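Local coordinates for protein ATP-dependent 6-phosphofructokinase isozyme 2 (Escherichia coli, PDB 3UMO) that catalyses the ATP-dependent phosphorylation of fructose 6-phosphate to fructose 1,6-bisphosphate, the first committing step of glycolysis, as a homodimeric, magnesium-requiring kinase of the PfkB family, at residues Ala193-Glu198 with Arg206-Glu211; Leu183-Gln188 with Asp256-Ala261; Gln124-Glu129 with Ile153-Lys158. All blocks are in the same frame, centred on the assembly; numbering follows the deposited sequence. Where two conformers were deposited one is given.

Contact 1. Residues Ala193-Glu198 with Arg206-Glu211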
loop_
_atom_site.group_PDB
_atom_site.type_symbol
_atom_site.label_atom_id
_atom_site.label_comp_id
_atom_site.label_asym_id
_atom_site.label_seq_id
_atom_site.Cartn_x
_atom_site.Cartn_y
_atom_site.Cartn_z
ATOM N N ALA A 193 -11.228 25.960 3.510
ATOM C CA ALA A 193 -12.539 25.757 2.889
ATOM C C ALA A 193 -13.523 26.826 3.346
ATOM O O ALA A 193 -14.347 27.309 2.562
ATOM C CB ALA A 193 -13.074 24.371 3.200
ATOM N N LEU A 194 -13.419 27.197 4.617
ATOM C CA LEU A 194 -14.282 28.211 5.208
ATOM C C LEU A 194 -14.140 29.582 4.540
ATOM O O LEU A 194 -15.143 30.194 4.159
ATOM C CB LEU A 194 -14.015 28.319 6.708
ATOM C CG LEU A 194 -14.836 29.366 7.457
ATOM C CD1 LEU A 194 -16.328 29.134 7.242
ATOM C CD2 LEU A 194 -14.499 29.326 8.932
ATOM N N VAL A 195 -12.909 30.066 4.395
ATOM C CA VAL A 195 -12.689 31.361 3.727
ATOM C C VAL A 195 -12.645 31.244 2.204
ATOM O O VAL A 195 -12.532 32.249 1.495
ATOM C CB VAL A 195 -11.402 32.069 4.209
ATOM C CG1 VAL A 195 -11.497 32.404 5.690
ATOM C CG2 VAL A 195 -10.176 31.214 3.912
ATOM N N ASN A 196 -12.740 30.013 1.712
ATOM C CA ASN A 196 -12.745 29.721 0.280
ATOM C C ASN A 196 -11.536 30.249 -0.497
ATOM O O ASN A 196 -11.683 30.891 -1.543
ATOM C CB ASN A 196 -14.050 30.192 -0.379
ATOM C CG ASN A 196 -14.268 29.567 -1.744
ATOM O OD1 ASN A 196 -13.690 28.528 -2.063
ATOM N ND2 ASN A 196 -15.098 30.205 -2.562
ATOM N N ARG A 197 -10.340 29.976 0.015
ATOM C CA ARG A 197 -9.122 30.248 -0.738
ATOM C C ARG A 197 -7.973 29.369 -0.265
ATOM O O ARG A 197 -7.953 28.912 0.887
ATOM C CB ARG A 197 -8.741 31.739 -0.690
ATOM C CG ARG A 197 -8.469 32.290 0.701
ATOM C CD ARG A 197 -7.965 33.728 0.642
ATOM N NE ARG A 197 -7.754 34.286 1.976
ATOM C CZ ARG A 197 -8.696 34.902 2.683
ATOM N NH1 ARG A 197 -9.915 35.042 2.179
ATOM N NH2 ARG A 197 -8.420 35.383 3.888
ATOM N N GLU A 198 -7.033 29.105 -1.167
ATOM C CA GLU A 198 -5.810 28.406 -0.794
ATOM C C GLU A 198 -5.008 29.297 0.140
ATOM O O GLU A 198 -4.904 30.504 -0.084
ATOM C CB GLU A 198 -4.974 28.063 -2.029
ATOM C CG GLU A 198 -5.402 26.785 -2.725
ATOM C CD GLU A 198 -5.252 25.570 -1.830
ATOM O OE1 GLU A 198 -4.102 25.231 -1.477
ATOM O OE2 GLU A 198 -6.282 24.963 -1.469
ATOM N N ARG A 206 -3.072 33.331 9.613
ATOM C CA ARG A 206 -3.351 34.380 10.593
ATOM C C ARG A 206 -4.358 35.390 10.061
ATOM O O ARG A 206 -5.312 35.755 10.749
ATOM C CB ARG A 206 -2.071 35.114 10.995
ATOM C CG ARG A 206 -2.252 36.023 12.209
ATOM C CD ARG A 206 -1.340 37.231 12.149
ATOM N NE ARG A 206 -1.907 38.284 11.309
ATOM C CZ ARG A 206 -1.193 39.072 10.513
ATOM N NH1 ARG A 206 0.123 38.926 10.436
ATOM N NH2 ARG A 206 -1.797 40.004 9.788
ATOM N N LYS A 207 -4.142 35.847 8.835
ATOM C CA LYS A 207 -5.046 36.810 8.219
ATOM C C LYS A 207 -6.465 36.267 8.097
ATOM O O LYS A 207 -7.427 36.969 8.394
ATOM C CB LYS A 207 -4.515 37.258 6.861
ATOM C CG LYS A 207 -3.366 38.240 6.980
ATOM C CD LYS A 207 -2.724 38.536 5.640
ATOM C CE LYS A 207 -1.503 39.424 5.833
ATOM N NZ LYS A 207 -0.663 39.514 4.607
ATOM N N ALA A 208 -6.589 35.017 7.665
ATOM C CA ALA A 208 -7.898 34.378 7.560
ATOM C C ALA A 208 -8.591 34.295 8.918
ATOM O O ALA A 208 -9.786 34.563 9.031
ATOM C CB ALA A 208 -7.763 32.989 6.948
ATOM N N ALA A 209 -7.840 33.903 9.945
ATOM C CA ALA A 209 -8.392 33.815 11.292
ATOM C C ALA A 209 -8.869 35.188 11.770
ATOM O O ALA A 209 -9.957 35.315 12.336
ATOM C CB ALA A 209 -7.359 33.249 12.254
ATOM N N GLN A 210 -8.053 36.212 11.528
ATOM C CA GLN A 210 -8.413 37.559 11.951
ATOM C C GLN A 210 -9.646 38.058 11.203
ATOM O O GLN A 210 -10.459 38.784 11.771
ATOM C CB GLN A 210 -7.246 38.530 11.770
ATOM C CG GLN A 210 -7.401 39.825 12.562
ATOM C CD GLN A 210 -7.346 39.600 14.065
ATOM O OE1 GLN A 210 -6.345 39.115 14.594
ATOM N NE2 GLN A 210 -8.426 39.945 14.759
ATOM N N GLU A 211 -9.788 37.645 9.946
ATOM C CA GLU A 211 -10.920 38.029 9.104
ATOM C C GLU A 211 -12.234 37.552 9.725
ATOM O O GLU A 211 -13.236 38.277 9.736
ATOM C CB GLU A 211 -10.734 37.413 7.716
ATOM C CG GLU A 211 -11.649 37.929 6.625
ATOM C CD GLU A 211 -11.487 37.151 5.324
ATOM O OE1 GLU A 211 -10.337 36.817 4.961
ATOM O OE2 GLU A 211 -12.515 36.862 4.675
#
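R197 reaches across to E211 while V195 rests on A208 beside the salt bridge, joining the end of helix 188-195 to one side of helix 204-214. CG of R197 stands between its backbone N and carbonyl carbon (chi1 61°), and the arm runs extended to NE, carrying the guanidinium over V195. There CG2 of V195 lies 4.1 Å above the guanidinium plane, over its centre. E211 comes from the opposite direction on an extended chain, its CG anti to the backbone N (chi1 -168°), and its carboxylate is nearly coplanar with the guanidinium. R197 NH2 meets E211 OE1 at 2.6 Å, in the guanidinium plane and close to the line of the C-O bond; R197 NH1 reaches the same oxygen weakly at 3.3 Å. Alongside, V195 CG1 touches A208 CB at 4.0 Å, and R197 NH2 comes within 3.9 Å of that methyl. A Schellman motif with N196 as its positive-phi residue ends the helix and turns the chain, and R197 follows with its side chain passing over V195. One carboxylate oxygen thus takes nearly all of the pairing, and the opposite charges probably offset each other beside a small apolar patch at the partly exposed helix pair.

Contact 2. Residues Leu183-Gln188 with Asp256-Ala261; sequences LVKPNQ and DSMVGA. With ATP (adenosine-5'-triphosphate), chain E; ATP (adenosine-5'-triphosphate), chain I.
K185 lies against M258 and V259 where, in this ribokinase-type fold, strand 183-184, between strands 162-166 and 221-224, runs out beside the helix that starts at the GAGD sequence. Its CD touches M258 SD at 3.5 Å, and its CE meets V259 CG2 at 3.7 Å. The lysine is bent at chi3 and chi4 (70° and 56°), which curls NZ back to the ATP of chain E, where it hydrogen-bonds O2B at 2.9 Å; S224 OG is its second partner. M258 also bends at its end and lays CE 3.2 Å from O3' of the ribose of that ATP, while V280 packs on it from helix 272-286. N187 serves both nucleotides through ND2 and belongs to the substrate and inhibitory ATP sites. The same asparagine N-caps the next helix, its OD1 accepting from E190 N, which fixes the amide. G255 N, just ahead of D256, the probable catalytic residue, also hydrogen-bonds ATP, so the helix carrying M258 and V259 begins at the nucleotide. N187 ND2 lies 2.8 Å from O1G of the chain I ATP, bonds O3G there weakly, and meets O1B of the chain E ATP at 3.0 Å, almost straight at 172°.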
loop_
_atom_site.group_PDB
_atom_site.type_symbol
_atom_site.label_atom_id
_atom_site.label_comp_id
_atom_site.label_asym_id
_atom_site.label_seq_id
_atom_site.Cartn_x
_atom_site.Cartn_y
_atom_site.Cartn_z
ATOM N N LEU A 183 -16.264 30.317 20.116
ATOM C CA LEU A 183 -14.998 29.727 19.718
ATOM C C LEU A 183 -15.212 28.767 18.568
ATOM O O LEU A 183 -16.130 27.950 18.598
ATOM C CB LEU A 183 -14.382 28.958 20.890
ATOM C CG LEU A 183 -13.153 28.090 20.614
ATOM C CD1 LEU A 183 -11.960 28.940 20.233
ATOM C CD2 LEU A 183 -12.829 27.220 21.832
ATOM N N VAL A 184 -14.358 28.857 17.557
ATOM C CA VAL A 184 -14.355 27.866 16.486
ATOM C C VAL A 184 -12.932 27.315 16.336
ATOM O O VAL A 184 -11.962 28.068 16.457
ATOM C CB VAL A 184 -14.883 28.474 15.152
ATOM C CG1 VAL A 184 -13.992 29.616 14.677
ATOM C CG2 VAL A 184 -15.024 27.393 14.077
ATOM N N LYS A 185 -12.804 26.007 16.114
ATOM C CA LYS A 185 -11.488 25.394 15.911
ATOM C C LYS A 185 -11.364 24.708 14.552
ATOM O O LYS A 185 -11.465 23.481 14.447
ATOM C CB LYS A 185 -11.092 24.396 17.026
ATOM C CG LYS A 185 -9.605 23.952 16.894
ATOM C CD LYS A 185 -9.303 22.544 17.402
ATOM C CE LYS A 185 -9.895 21.447 16.504
ATOM N NZ LYS A 185 -9.452 21.544 15.079
ATOM N N PRO A 186 -11.148 25.499 13.497
ATOM C CA PRO A 186 -10.841 24.821 12.242
ATOM C C PRO A 186 -9.396 24.338 12.247
ATOM O O PRO A 186 -8.524 24.998 12.821
ATOM C CB PRO A 186 -10.993 25.931 11.202
ATOM C CG PRO A 186 -10.639 27.198 11.954
ATOM C CD PRO A 186 -11.123 26.969 13.376
ATOM N N ASN A 187 -9.131 23.203 11.613
ATOM C CA ASN A 187 -7.744 22.920 11.235
ATOM C C ASN A 187 -7.415 23.700 9.968
ATOM O O ASN A 187 -8.219 24.526 9.522
ATOM C CB ASN A 187 -7.441 21.420 11.086
ATOM C CG ASN A 187 -8.214 20.756 9.959
ATOM O OD1 ASN A 187 -8.756 21.412 9.064
ATOM N ND2 ASN A 187 -8.257 19.426 9.997
ATOM N N GLN A 188 -6.243 23.464 9.391
ATOM C CA GLN A 188 -5.829 24.258 8.233
ATOM C C GLN A 188 -6.708 24.038 7.018
ATOM O O GLN A 188 -7.083 24.995 6.328
ATOM C CB GLN A 188 -4.372 23.989 7.885
ATOM C CG GLN A 188 -3.433 24.530 8.922
ATOM C CD GLN A 188 -2.054 23.952 8.786
ATOM O OE1 GLN A 188 -1.758 22.901 9.356
ATOM N NE2 GLN A 188 -1.202 24.620 8.012
ATOM N N ASP A 256 -10.288 16.472 19.058
ATOM C CA ASP A 256 -11.324 16.466 20.082
ATOM C C ASP A 256 -10.737 16.676 21.475
ATOM O O ASP A 256 -11.371 17.291 22.329
ATOM C CB ASP A 256 -12.139 15.176 20.005
ATOM C CG ASP A 256 -12.876 15.035 18.683
ATOM O OD1 ASP A 256 -13.083 13.887 18.233
ATOM O OD2 ASP A 256 -13.250 16.071 18.088
ATOM N N SER A 257 -9.527 16.173 21.701
ATOM C CA SER A 257 -8.851 16.396 22.972
ATOM C C SER A 257 -8.555 17.875 23.144
ATOM O O SER A 257 -8.777 18.437 24.219
ATOM C CB SER A 257 -7.549 15.596 23.052
ATOM O OG SER A 257 -7.825 14.204 23.138
ATOM N N MET A 258 -8.046 18.502 22.087
ATOM C CA MET A 258 -7.791 19.940 22.122
ATOM C C MET A 258 -9.064 20.737 22.399
ATOM O O MET A 258 -9.061 21.662 23.223
ATOM C CB MET A 258 -7.157 20.413 20.808
ATOM C CG MET A 258 -7.200 21.926 20.632
ATOM S SD MET A 258 -6.256 22.473 19.196
ATOM C CE MET A 258 -4.673 22.832 19.956
ATOM N N VAL A 259 -10.150 20.401 21.707
ATOM C CA VAL A 259 -11.416 21.104 21.927
ATOM C C VAL A 259 -11.927 20.943 23.359
ATOM O O VAL A 259 -12.378 21.920 23.974
ATOM C CB VAL A 259 -12.491 20.698 20.899
ATOM C CG1 VAL A 259 -13.843 21.286 21.274
ATOM C CG2 VAL A 259 -12.072 21.161 19.513
ATOM N N GLY A 260 -11.835 19.725 23.891
ATOM C CA GLY A 260 -12.224 19.463 25.270
ATOM C C GLY A 260 -11.463 20.345 26.246
ATOM O O GLY A 260 -12.055 20.953 27.147
ATOM N N ALA A 261 -10.153 20.438 26.045
ATOM C CA ALA A 261 -9.301 21.253 26.909
ATOM C C ALA A 261 -9.628 22.734 26.813
ATOM O O ALA A 261 -9.678 23.441 27.828
ATOM C CB ALA A 261 -7.836 21.020 26.577
HETATM P PG ATP E . -8.528 15.635 14.187
HETATM O O1G ATP E . -9.947 16.082 14.199
HETATM O O2G ATP E . -8.428 14.620 15.322
HETATM O O3G ATP E . -8.104 15.038 12.889
HETATM P PB ATP E . -7.584 18.185 13.833
HETATM O O1B ATP E . -7.144 18.000 12.348
HETATM O O2B ATP E . -8.918 18.941 14.004
HETATM O O3B ATP E . -7.593 16.801 14.625
HETATM P PA ATP E . -4.955 19.020 14.657
HETATM O O1A ATP E . -4.412 18.002 13.698
HETATM O O2A ATP E . -4.384 20.423 14.442
HETATM O O3A ATP E . -6.506 19.071 14.594
HETATM O "O5'" ATP E . -4.650 18.486 16.144
HETATM C "C5'" ATP E . -4.890 19.317 17.228
HETATM C "C4'" ATP E . -3.798 19.504 18.181
HETATM O "O4'" ATP E . -3.240 18.207 18.483
HETATM C "C3'" ATP E . -2.663 20.242 17.604
HETATM O "O3'" ATP E . -2.845 21.605 17.687
HETATM C "C2'" ATP E . -1.522 19.757 18.399
HETATM O "O2'" ATP E . -1.548 20.312 19.651
HETATM C "C1'" ATP E . -1.836 18.316 18.529
HETATM N N9 ATP E . -1.233 17.533 17.453
HETATM C C8 ATP E . -1.851 17.107 16.335
HETATM N N7 ATP E . -0.942 16.421 15.599
HETATM C C5 ATP E . 0.240 16.416 16.249
HETATM C C6 ATP E . 1.497 15.867 15.973
HETATM N N6 ATP E . 1.747 15.092 14.712
HETATM N N1 ATP E . 2.488 16.055 16.862
HETATM C C2 ATP E . 2.288 16.749 17.995
HETATM N N3 ATP E . 1.096 17.279 18.284
HETATM C C4 ATP E . 0.062 17.127 17.439
HETATM P PG ATP I . -9.224 16.096 8.885
HETATM O O1G ATP I . -8.744 16.625 10.195
HETATM O O2G ATP I . -10.707 15.758 9.054
HETATM O O3G ATP I . -9.045 17.122 7.792
HETATM P PB ATP I . -7.146 14.168 8.882
HETATM O O1B ATP I . -7.141 12.684 8.313
HETATM O O2B ATP I . -6.814 14.156 10.380
HETATM O O3B ATP I . -8.600 14.726 8.553
HETATM P PA ATP I . -5.532 14.786 6.717
HETATM O O1A ATP I . -6.594 14.157 5.837
HETATM O O2A ATP I . -5.025 16.099 6.102
HETATM O O3A ATP I . -6.098 15.044 8.110
HETATM O "O5'" ATP I . -4.302 13.752 6.819
HETATM C "C5'" ATP I . -3.722 13.433 8.029
HETATM C "C4'" ATP I . -2.688 12.412 7.965
HETATM O "O4'" ATP I . -3.101 11.443 6.979
HETATM C "C3'" ATP I . -1.450 12.991 7.436
HETATM O "O3'" ATP I . -0.626 13.389 8.462
HETATM C "C2'" ATP I . -0.847 11.908 6.658
HETATM O "O2'" ATP I . -0.103 11.132 7.500
HETATM C "C1'" ATP I . -2.002 11.130 6.158
HETATM N N9 ATP I . -2.319 11.427 4.765
HETATM C C8 ATP I . -3.199 12.355 4.347
HETATM N N7 ATP I . -3.224 12.332 2.994
HETATM C C5 ATP I . -2.365 11.389 2.556
HETATM C C6 ATP I . -1.989 10.930 1.287
HETATM N N6 ATP I . -2.585 11.526 0.042
HETATM N N1 ATP I . -1.076 9.942 1.201
HETATM C C2 ATP I . -0.534 9.400 2.308
HETATM N N3 ATP I . -0.880 9.818 3.533
HETATM C C4 ATP I . -1.779 10.802 3.690
#

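Contact 3. Residues Gln124-Glu129 with Ile153-Lys158; sequences QVLEIE and ISAAQK
L126 lays its CD2 methyl over a face of the peptide group that joins A155 to A156, the flat group of this otherwise aliphatic meeting. The methyl sits over the O-C-N part of the peptide, with L126 CD2 3.7 Å from A155 O, and it also lies 3.8 Å from A156 CA. The other branch of the leucine closes on the neighbouring alanine, L126 CD1 to A155 CB at 4.1 Å, and CD2 stands equally far from that methyl, so the isopropyl fork straddles it. With CG anti to the carbonyl carbon (chi1 -60°), the fork swings over to the helix although the CB itself does not point there. Deeper in, V125 CG1 meets A156 CB at 4.0 Å. V125 also packs on L134 and A156 on C163, so both helices, 115-125 and 146-158, pack on the same face of the parallel sheet, the second being the crossover helix of a beta-alpha-beta unit. A type I turn from V125 to I128 follows the first helix, and L126 O accepts from Q159 NE2. The two alanines let the helix backbone come close to the leucine, and the contacts between the segments are van der Waals, mostly between methyl groups, with one buried and one partly exposed layer.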
loop_
_atom_site.group_PDB
_atom_site.type_symbol
_atom_site.label_atom_id
_atom_site.label_comp_id
_atom_site.label_asym_id
_atom_site.label_seq_id
_atom_site.Cartn_x
_atom_site.Cartn_y
_atom_site.Cartn_z
ATOM N N GLN A 124 -33.737 19.431 23.433
ATOM C CA GLN A 124 -32.748 19.111 24.463
ATOM C C GLN A 124 -31.780 20.271 24.672
ATOM O O GLN A 124 -31.477 20.647 25.804
ATOM C CB GLN A 124 -31.965 17.843 24.099
ATOM C CG GLN A 124 -32.730 16.542 24.330
ATOM C CD GLN A 124 -33.237 16.401 25.757
ATOM O OE1 GLN A 124 -34.424 16.168 25.985
ATOM N NE2 GLN A 124 -32.336 16.539 26.726
ATOM N N VAL A 125 -31.300 20.833 23.568
ATOM C CA VAL A 125 -30.348 21.937 23.619
ATOM C C VAL A 125 -30.929 23.163 24.317
ATOM O O VAL A 125 -30.247 23.816 25.102
ATOM C CB VAL A 125 -29.859 22.323 22.208
ATOM C CG1 VAL A 125 -29.091 23.636 22.242
ATOM C CG2 VAL A 125 -28.996 21.216 21.633
ATOM N N LEU A 126 -32.194 23.463 24.048
ATOM C CA LEU A 126 -32.816 24.648 24.626
ATOM C C LEU A 126 -33.220 24.470 26.096
ATOM O O LEU A 126 -33.739 25.399 26.724
ATOM C CB LEU A 126 -33.988 25.123 23.760
ATOM C CG LEU A 126 -33.537 25.488 22.340
ATOM C CD1 LEU A 126 -34.692 26.018 21.501
ATOM C CD2 LEU A 126 -32.384 26.494 22.378
ATOM N N GLU A 127 -32.970 23.284 26.642
ATOM C CA GLU A 127 -33.137 23.060 28.075
ATOM C C GLU A 127 -31.859 23.402 28.832
ATOM O O GLU A 127 -31.845 23.441 30.062
ATOM C CB GLU A 127 -33.556 21.617 28.359
ATOM C CG GLU A 127 -34.966 21.291 27.899
ATOM C CD GLU A 127 -35.325 19.834 28.101
ATOM O OE1 GLU A 127 -34.511 19.096 28.695
ATOM O OE2 GLU A 127 -36.423 19.427 27.661
ATOM N N ILE A 128 -30.783 23.645 28.088
ATOM C CA ILE A 128 -29.520 24.066 28.682
ATOM C C ILE A 128 -29.704 25.459 29.279
ATOM O O ILE A 128 -30.360 26.315 28.678
ATOM C CB ILE A 128 -28.389 24.066 27.630
ATOM C CG1 ILE A 128 -28.093 22.633 27.178
ATOM C CG2 ILE A 128 -27.137 24.713 28.173
ATOM C CD1 ILE A 128 -27.210 22.551 25.944
ATOM N N GLU A 129 -29.151 25.677 30.470
ATOM C CA GLU A 129 -29.307 26.958 31.151
ATOM C C GLU A 129 -28.495 28.061 30.478
ATOM O O GLU A 129 -27.519 27.787 29.779
ATOM C CB GLU A 129 -28.908 26.837 32.625
ATOM C CG GLU A 129 -27.492 26.340 32.857
ATOM C CD GLU A 129 -27.412 24.829 32.989
ATOM O OE1 GLU A 129 -27.863 24.105 32.074
ATOM O OE2 GLU A 129 -26.903 24.364 34.028
ATOM N N ILE A 153 -28.315 26.827 16.279
ATOM C CA ILE A 153 -27.301 27.658 16.909
ATOM C C ILE A 153 -27.845 29.044 17.239
ATOM O O ILE A 153 -27.574 29.579 18.318
ATOM C CB ILE A 153 -26.026 27.719 16.049
ATOM C CG1 ILE A 153 -25.343 26.352 16.070
ATOM C CG2 ILE A 153 -25.081 28.792 16.557
ATOM C CD1 ILE A 153 -24.408 26.125 14.917
ATOM N N SER A 154 -28.636 29.611 16.331
ATOM C CA SER A 154 -29.250 30.906 16.582
ATOM C C SER A 154 -30.185 30.818 17.782
ATOM O O SER A 154 -30.210 31.716 18.623
ATOM C CB SER A 154 -30.025 31.395 15.356
ATOM O OG SER A 154 -30.554 32.690 15.584
ATOM N N ALA A 155 -30.943 29.728 17.853
ATOM C CA ALA A 155 -31.887 29.500 18.945
ATOM C C ALA A 155 -31.162 29.410 20.282
ATOM O O ALA A 155 -31.595 29.990 21.278
ATOM C CB ALA A 155 -32.683 28.230 18.694
ATOM N N ALA A 156 -30.054 28.674 20.293
ATOM C CA ALA A 156 -29.278 28.482 21.513
ATOM C C ALA A 156 -28.678 29.793 22.012
ATOM O O ALA A 156 -28.742 30.102 23.205
ATOM C CB ALA A 156 -28.189 27.431 21.295
ATOM N N GLN A 157 -28.104 30.570 21.097
ATOM C CA GLN A 157 -27.455 31.829 21.462
ATOM C C GLN A 157 -28.417 32.891 22.004
ATOM O O GLN A 157 -28.059 33.651 22.905
ATOM C CB GLN A 157 -26.630 32.377 20.291
ATOM C CG GLN A 157 -25.417 31.510 19.967
ATOM C CD GLN A 157 -24.455 32.158 18.988
ATOM O OE1 GLN A 157 -23.240 31.992 19.102
ATOM N NE2 GLN A 157 -24.991 32.883 18.015
ATOM N N LYS A 158 -29.632 32.936 21.465
ATOM C CA LYS A 158 -30.629 33.919 21.903
ATOM C C LYS A 158 -30.910 33.869 23.404
ATOM O O LYS A 158 -31.322 34.864 24.003
ATOM C CB LYS A 158 -31.937 33.739 21.140
ATOM C CG LYS A 158 -31.876 34.182 19.697
ATOM C CD LYS A 158 -33.206 33.962 19.016
ATOM C CE LYS A 158 -33.083 34.089 17.508
ATOM N NZ LYS A 158 -34.230 33.439 16.812
#

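How the contacts relate
From the N terminus, contact 3 comes first: residues 124-129 and 153-158 close a loop that contains strand 133-137, and it is complete before the others begin. Contact 2 then opens at 183-188, on and just after strand 183-184, and closes only at 256-261. Within that long loop lies contact 1, a short link between successive helices that begins just after the strand's exit, so the two nest and neither crosses contact 3. Contact 3 joins two helices on one face of the sheet, contact 2 joins the end of that strand to helix 254-267 at the nucleotide, and contact 1 ties helices 188-195 and 204-214. Centres of contacts 1 and 2 are about 16 Å apart.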